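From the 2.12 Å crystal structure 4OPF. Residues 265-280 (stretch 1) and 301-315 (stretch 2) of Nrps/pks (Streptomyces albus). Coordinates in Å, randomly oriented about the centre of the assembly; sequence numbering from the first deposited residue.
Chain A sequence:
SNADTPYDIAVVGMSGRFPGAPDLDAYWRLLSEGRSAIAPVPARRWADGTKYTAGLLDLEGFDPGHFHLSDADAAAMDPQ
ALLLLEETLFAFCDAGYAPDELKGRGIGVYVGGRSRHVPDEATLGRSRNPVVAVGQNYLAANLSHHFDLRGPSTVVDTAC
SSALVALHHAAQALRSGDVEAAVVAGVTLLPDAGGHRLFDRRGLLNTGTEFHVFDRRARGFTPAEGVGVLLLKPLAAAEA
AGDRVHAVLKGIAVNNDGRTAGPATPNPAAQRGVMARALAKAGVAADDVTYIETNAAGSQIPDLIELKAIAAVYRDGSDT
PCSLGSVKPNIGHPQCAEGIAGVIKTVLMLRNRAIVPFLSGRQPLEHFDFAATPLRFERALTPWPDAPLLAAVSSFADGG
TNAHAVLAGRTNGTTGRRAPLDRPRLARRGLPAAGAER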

# COMPACT_ATOMS: atom_id res chain seq x y z
N THR A 265 -19.74 -13.45 3.25
CA THR A 265 -20.89 -12.94 2.50
C THR A 265 -20.36 -11.99 1.43
O THR A 265 -19.87 -10.91 1.72
N PRO A 266 -20.40 -12.43 0.19
CA PRO A 266 -19.94 -11.64 -0.92
C PRO A 266 -20.88 -10.45 -1.21
O PRO A 266 -22.03 -10.45 -0.78
N ASN A 267 -20.35 -9.42 -1.87
CA ASN A 267 -21.13 -8.27 -2.31
C ASN A 267 -21.06 -8.37 -3.83
O ASN A 267 -20.07 -8.04 -4.42
N PRO A 268 -22.08 -8.91 -4.45
CA PRO A 268 -22.11 -9.05 -5.89
C PRO A 268 -21.84 -7.75 -6.62
O PRO A 268 -21.12 -7.72 -7.61
N ALA A 269 -22.38 -6.65 -6.15
CA ALA A 269 -22.17 -5.33 -6.83
C ALA A 269 -20.69 -4.91 -6.82
O ALA A 269 -20.19 -4.31 -7.78
N ALA A 270 -19.96 -5.28 -5.75
CA ALA A 270 -18.55 -4.93 -5.65
C ALA A 270 -17.74 -5.81 -6.59
O ALA A 270 -16.80 -5.37 -7.19
N GLN A 271 -18.13 -7.06 -6.76
CA GLN A 271 -17.46 -7.94 -7.74
C GLN A 271 -17.68 -7.47 -9.18
O GLN A 271 -16.72 -7.35 -9.91
N ARG A 272 -18.91 -7.12 -9.54
CA ARG A 272 -19.14 -6.48 -10.82
C ARG A 272 -18.33 -5.21 -10.97
O ARG A 272 -17.66 -5.03 -11.97
N GLY A 273 -18.35 -4.35 -9.97
CA GLY A 273 -17.70 -3.07 -10.05
C GLY A 273 -16.19 -3.17 -10.26
O GLY A 273 -15.62 -2.44 -11.04
N VAL A 274 -15.52 -4.09 -9.55
CA VAL A 274 -14.07 -4.16 -9.65
C VAL A 274 -13.69 -4.68 -11.02
O VAL A 274 -12.71 -4.24 -11.64
N MSE A 275 -14.50 -5.58 -11.55
CA MSE A 275 -14.18 -6.10 -12.89
C MSE A 275 -14.45 -5.04 -13.95
O MSE A 275 -13.63 -4.85 -14.84
N ALA A 276 -15.59 -4.37 -13.87
CA ALA A 276 -15.87 -3.28 -14.81
C ALA A 276 -14.86 -2.16 -14.74
O ALA A 276 -14.46 -1.60 -15.76
N ARG A 277 -14.37 -1.82 -13.55
CA ARG A 277 -13.31 -0.83 -13.43
C ARG A 277 -12.01 -1.25 -14.07
O ARG A 277 -11.33 -0.45 -14.74
N ALA A 278 -11.58 -2.48 -13.86
CA ALA A 278 -10.30 -2.90 -14.47
C ALA A 278 -10.39 -2.86 -15.99
O ALA A 278 -9.42 -2.48 -16.69
N LEU A 279 -11.52 -3.29 -16.50
CA LEU A 279 -11.76 -3.20 -17.96
C LEU A 279 -11.72 -1.81 -18.52
O LEU A 279 -11.10 -1.60 -19.57
N ALA A 280 -12.38 -0.86 -17.85
CA ALA A 280 -12.31 0.52 -18.23
C ALA A 280 -10.88 1.05 -18.22
O ALA A 280 -10.49 1.74 -19.16
N ILE A 301 -22.49 -20.77 -3.07
CA ILE A 301 -23.06 -19.41 -3.15
C ILE A 301 -22.10 -18.37 -3.72
O ILE A 301 -22.48 -17.67 -4.65
N PRO A 302 -20.88 -18.30 -3.20
CA PRO A 302 -19.97 -17.35 -3.83
C PRO A 302 -19.59 -17.75 -5.25
O PRO A 302 -19.40 -16.89 -6.07
N ASP A 303 -19.50 -19.05 -5.55
CA ASP A 303 -19.14 -19.46 -6.89
C ASP A 303 -20.23 -19.06 -7.89
O ASP A 303 -19.96 -18.59 -9.00
N LEU A 304 -21.47 -19.27 -7.50
CA LEU A 304 -22.58 -18.88 -8.35
C LEU A 304 -22.62 -17.37 -8.57
O LEU A 304 -22.85 -16.88 -9.66
N ILE A 305 -22.43 -16.63 -7.49
CA ILE A 305 -22.35 -15.18 -7.57
C ILE A 305 -21.26 -14.76 -8.54
O ILE A 305 -21.48 -13.86 -9.41
N GLU A 306 -20.11 -15.40 -8.43
CA GLU A 306 -19.01 -15.07 -9.32
C GLU A 306 -19.35 -15.30 -10.77
O GLU A 306 -19.04 -14.46 -11.62
N LEU A 307 -19.94 -16.45 -11.09
CA LEU A 307 -20.27 -16.77 -12.48
C LEU A 307 -21.31 -15.78 -13.08
O LEU A 307 -21.19 -15.35 -14.20
N LYS A 308 -22.30 -15.40 -12.31
CA LYS A 308 -23.27 -14.40 -12.76
C LYS A 308 -22.63 -13.06 -12.92
O LYS A 308 -22.98 -12.32 -13.82
N ALA A 309 -21.67 -12.72 -12.07
CA ALA A 309 -21.05 -11.40 -12.18
C ALA A 309 -20.15 -11.31 -13.42
O ALA A 309 -20.13 -10.28 -14.14
N ILE A 310 -19.37 -12.38 -13.66
CA ILE A 310 -18.63 -12.50 -14.95
C ILE A 310 -19.54 -12.35 -16.19
O ILE A 310 -19.27 -11.53 -17.07
N ALA A 311 -20.63 -13.09 -16.23
CA ALA A 311 -21.55 -12.98 -17.34
C ALA A 311 -22.06 -11.54 -17.50
O ALA A 311 -22.10 -11.00 -18.64
N ALA A 312 -22.43 -10.90 -16.38
CA ALA A 312 -23.02 -9.57 -16.44
C ALA A 312 -22.02 -8.53 -16.92
O ALA A 312 -22.38 -7.63 -17.67
N VAL A 313 -20.77 -8.64 -16.55
CA VAL A 313 -19.82 -7.65 -16.89
C VAL A 313 -19.19 -7.95 -18.26
O VAL A 313 -19.00 -7.04 -19.07
N TYR A 314 -18.80 -9.20 -18.48
CA TYR A 314 -18.00 -9.58 -19.66
C TYR A 314 -18.81 -9.98 -20.89
O TYR A 314 -18.31 -9.81 -22.02
N ARG A 315 -20.01 -10.49 -20.67
CA ARG A 315 -20.85 -11.06 -21.73
C ARG A 315 -22.31 -10.59 -21.71
O ARG A 315 -23.21 -11.36 -22.02

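Helices 268-280 and 301-314 run in roughly the same direction, their axes 9.2 Å apart at closest approach and inclined by 41°, and they pack almost entirely through apolar side chains; no direct hydrogen bond joins them. Met-275, modelled as selenomethionine, Val-313 and Ile-305 cover the most surface. Met-275 points toward the partner helix with chi1 m, chi2 t and chi3 m, a course that lays its tip in a hole formed by Ala-309, Ile-310, Val-313 and Tyr-314. Its CE lies 3.6 Å from Ala-309 CB, and its SE is 3.9 Å from Ile-310 CG1. The same SE meets the edge of the Tyr-314 ring, 4.0 Å from CE2 and near the ring plane, while Leu-279 (m, t) brings CD1 over one face. Leu-279 CD2 approaches Tyr-314 OH at 3.6 Å; that hydroxyl is hydrogen-bonded elsewhere in the structure.

Val-313 (chi1 t) returns the knob, sitting among Arg-272, Met-275, Ala-276 and Leu-279. Its CG1 is 4.1 Å from both Met-275 CB and Leu-279 CD1, and its CG2 is 3.5 Å from the backbone Arg-272 O. Arg-272 contributes its aliphatic stem: CG rests 3.9 Å from Ala-309 CB.

Toward the N-terminal ends, Ile-305 (m, t) points inward against two prolines, with CD1 4.1 Å from Pro-266 CG and CG2 4.0 Å from Pro-268 CG. Pro-266 CG also touches Pro-302 CB at 3.9 Å. Gln-271 (m, t) extends beside Ile-305, its OE1 3.7 Å from Ile-305 CG2. Water 1 supplies the polar link, accepting from Gln-271 NE2 at 2.8 Å and donating to Pro-302 O at 2.6 Å. Asn-267 faces away and caps its own helix, OD1 accepting a weak bond from Ala-270 N at 3.3 Å.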

# COMPACT_ATOMS: atom_id res chain seq x y z
CB THR A 265 -21.92 -12.25 3.41
OG1 THR A 265 -22.25 -13.16 4.47
CG2 THR A 265 -23.20 -11.89 2.63
CB PRO A 266 -19.94 -12.63 -2.10
CG PRO A 266 -20.16 -13.95 -1.49
CD PRO A 266 -20.96 -13.72 -0.25
CB ASN A 267 -20.51 -6.97 -1.82
CG ASN A 267 -21.25 -5.77 -2.31
OD1 ASN A 267 -22.02 -5.86 -3.25
ND2 ASN A 267 -21.05 -4.62 -1.67
CB PRO A 268 -23.54 -9.53 -6.17
CG PRO A 268 -23.95 -10.24 -4.90
CD PRO A 268 -23.30 -9.45 -3.80
CB ALA A 269 -23.04 -4.28 -6.16
CB ALA A 270 -18.06 -5.10 -4.22
CB GLN A 271 -17.89 -9.38 -7.57
CG GLN A 271 -17.46 -9.95 -6.21
CD GLN A 271 -17.79 -11.45 -6.05
OE1 GLN A 271 -18.09 -12.16 -7.00
NE2 GLN A 271 -17.73 -11.91 -4.84
CB ARG A 272 -20.61 -6.19 -11.04
CG ARG A 272 -21.49 -7.42 -11.18
CD ARG A 272 -22.95 -7.10 -11.53
NE ARG A 272 -23.74 -6.57 -10.43
CZ ARG A 272 -24.40 -7.29 -9.53
NH1 ARG A 272 -25.08 -6.69 -8.56
NH2 ARG A 272 -24.41 -8.61 -9.57
CB VAL A 274 -13.44 -4.98 -8.53
CG1 VAL A 274 -13.56 -6.48 -8.79
CG2 VAL A 274 -12.01 -4.61 -8.40
CB MSE A 275 -14.96 -7.36 -13.23
CG MSE A 275 -14.60 -8.55 -12.32
SE MSE A 275 -15.39 -10.24 -12.98
CE MSE A 275 -17.16 -9.96 -12.27
CB ALA A 276 -17.29 -2.72 -14.57
CB ARG A 277 -13.12 -0.47 -11.94
CG ARG A 277 -12.06 0.57 -11.64
CD ARG A 277 -12.41 1.98 -12.18
NE ARG A 277 -11.23 2.83 -11.96
CZ ARG A 277 -10.89 3.89 -12.68
NH1 ARG A 277 -9.76 4.54 -12.39
NH2 ARG A 277 -11.66 4.27 -13.70
CB ALA A 278 -9.90 -4.29 -14.05
CB LEU A 279 -13.12 -3.73 -18.32
CG LEU A 279 -13.25 -5.20 -18.49
CD1 LEU A 279 -14.70 -5.37 -18.98
CD2 LEU A 279 -12.29 -5.78 -19.55
CB ALA A 280 -13.20 1.38 -17.33
CB ILE A 301 -23.63 -18.99 -1.80
CG1 ILE A 301 -25.03 -19.55 -1.75
CG2 ILE A 301 -23.65 -17.47 -1.58
CD1 ILE A 301 -25.44 -19.80 -0.35
CB PRO A 302 -18.75 -17.33 -2.91
CG PRO A 302 -18.97 -18.39 -1.91
CD PRO A 302 -20.40 -18.77 -1.90
CB ASP A 303 -18.93 -20.96 -6.94
CG ASP A 303 -17.59 -21.43 -6.29
OD1 ASP A 303 -16.71 -20.59 -5.97
OD2 ASP A 303 -17.46 -22.67 -6.09
CB LEU A 304 -23.88 -19.34 -7.72
CG LEU A 304 -25.13 -18.97 -8.48
CD1 LEU A 304 -25.11 -19.65 -9.84
CD2 LEU A 304 -26.38 -19.34 -7.66
CB ILE A 305 -22.14 -14.57 -6.18
CG1 ILE A 305 -23.49 -14.63 -5.44
CG2 ILE A 305 -21.58 -13.16 -6.28
CD1 ILE A 305 -23.38 -14.36 -3.96
CB GLU A 306 -17.68 -15.79 -8.97
CG GLU A 306 -16.61 -15.38 -9.96
CD GLU A 306 -15.17 -15.91 -9.72
OE1 GLU A 306 -15.03 -16.98 -9.03
OE2 GLU A 306 -14.19 -15.26 -10.27
CB LEU A 307 -20.84 -18.18 -12.58
CG LEU A 307 -19.85 -19.31 -12.31
CD1 LEU A 307 -20.61 -20.60 -12.45
CD2 LEU A 307 -18.67 -19.36 -13.24
CB LYS A 308 -24.41 -14.29 -11.77
CG LYS A 308 -25.25 -15.56 -11.76
CD LYS A 308 -26.42 -15.43 -10.78
CE LYS A 308 -27.27 -16.71 -10.79
NZ LYS A 308 -28.35 -16.73 -9.75
CB ALA A 309 -20.24 -11.10 -10.92
CB ILE A 310 -17.87 -13.82 -15.02
CG1 ILE A 310 -16.73 -13.74 -13.97
CG2 ILE A 310 -17.28 -14.02 -16.43
CD1 ILE A 310 -16.10 -15.09 -13.67
CB ALA A 311 -22.71 -13.95 -17.20
CB ALA A 312 -23.63 -9.17 -15.10
CB VAL A 313 -18.68 -7.58 -15.85
CG1 VAL A 313 -17.49 -6.80 -16.39
CG2 VAL A 313 -19.16 -6.92 -14.57
CB TYR A 314 -17.04 -10.74 -19.29
CG TYR A 314 -15.77 -10.22 -18.70
CD1 TYR A 314 -14.82 -9.73 -19.52
CD2 TYR A 314 -15.54 -10.19 -17.36
CE1 TYR A 314 -13.64 -9.27 -19.05
CE2 TYR A 314 -14.37 -9.68 -16.85
CZ TYR A 314 -13.42 -9.23 -17.70
OH TYR A 314 -12.25 -8.65 -17.33
CB ARG A 315 -20.77 -12.60 -21.74
CG ARG A 315 -19.39 -13.16 -22.14
CD ARG A 315 -18.89 -12.68 -23.49
NE ARG A 315 -17.62 -13.30 -23.83
CZ ARG A 315 -16.41 -12.76 -23.61
NH1 ARG A 315 -16.26 -11.59 -23.05
NH2 ARG A 315 -15.33 -13.43 -23.95
O HOH W 1 -18.17 -14.68 -5.30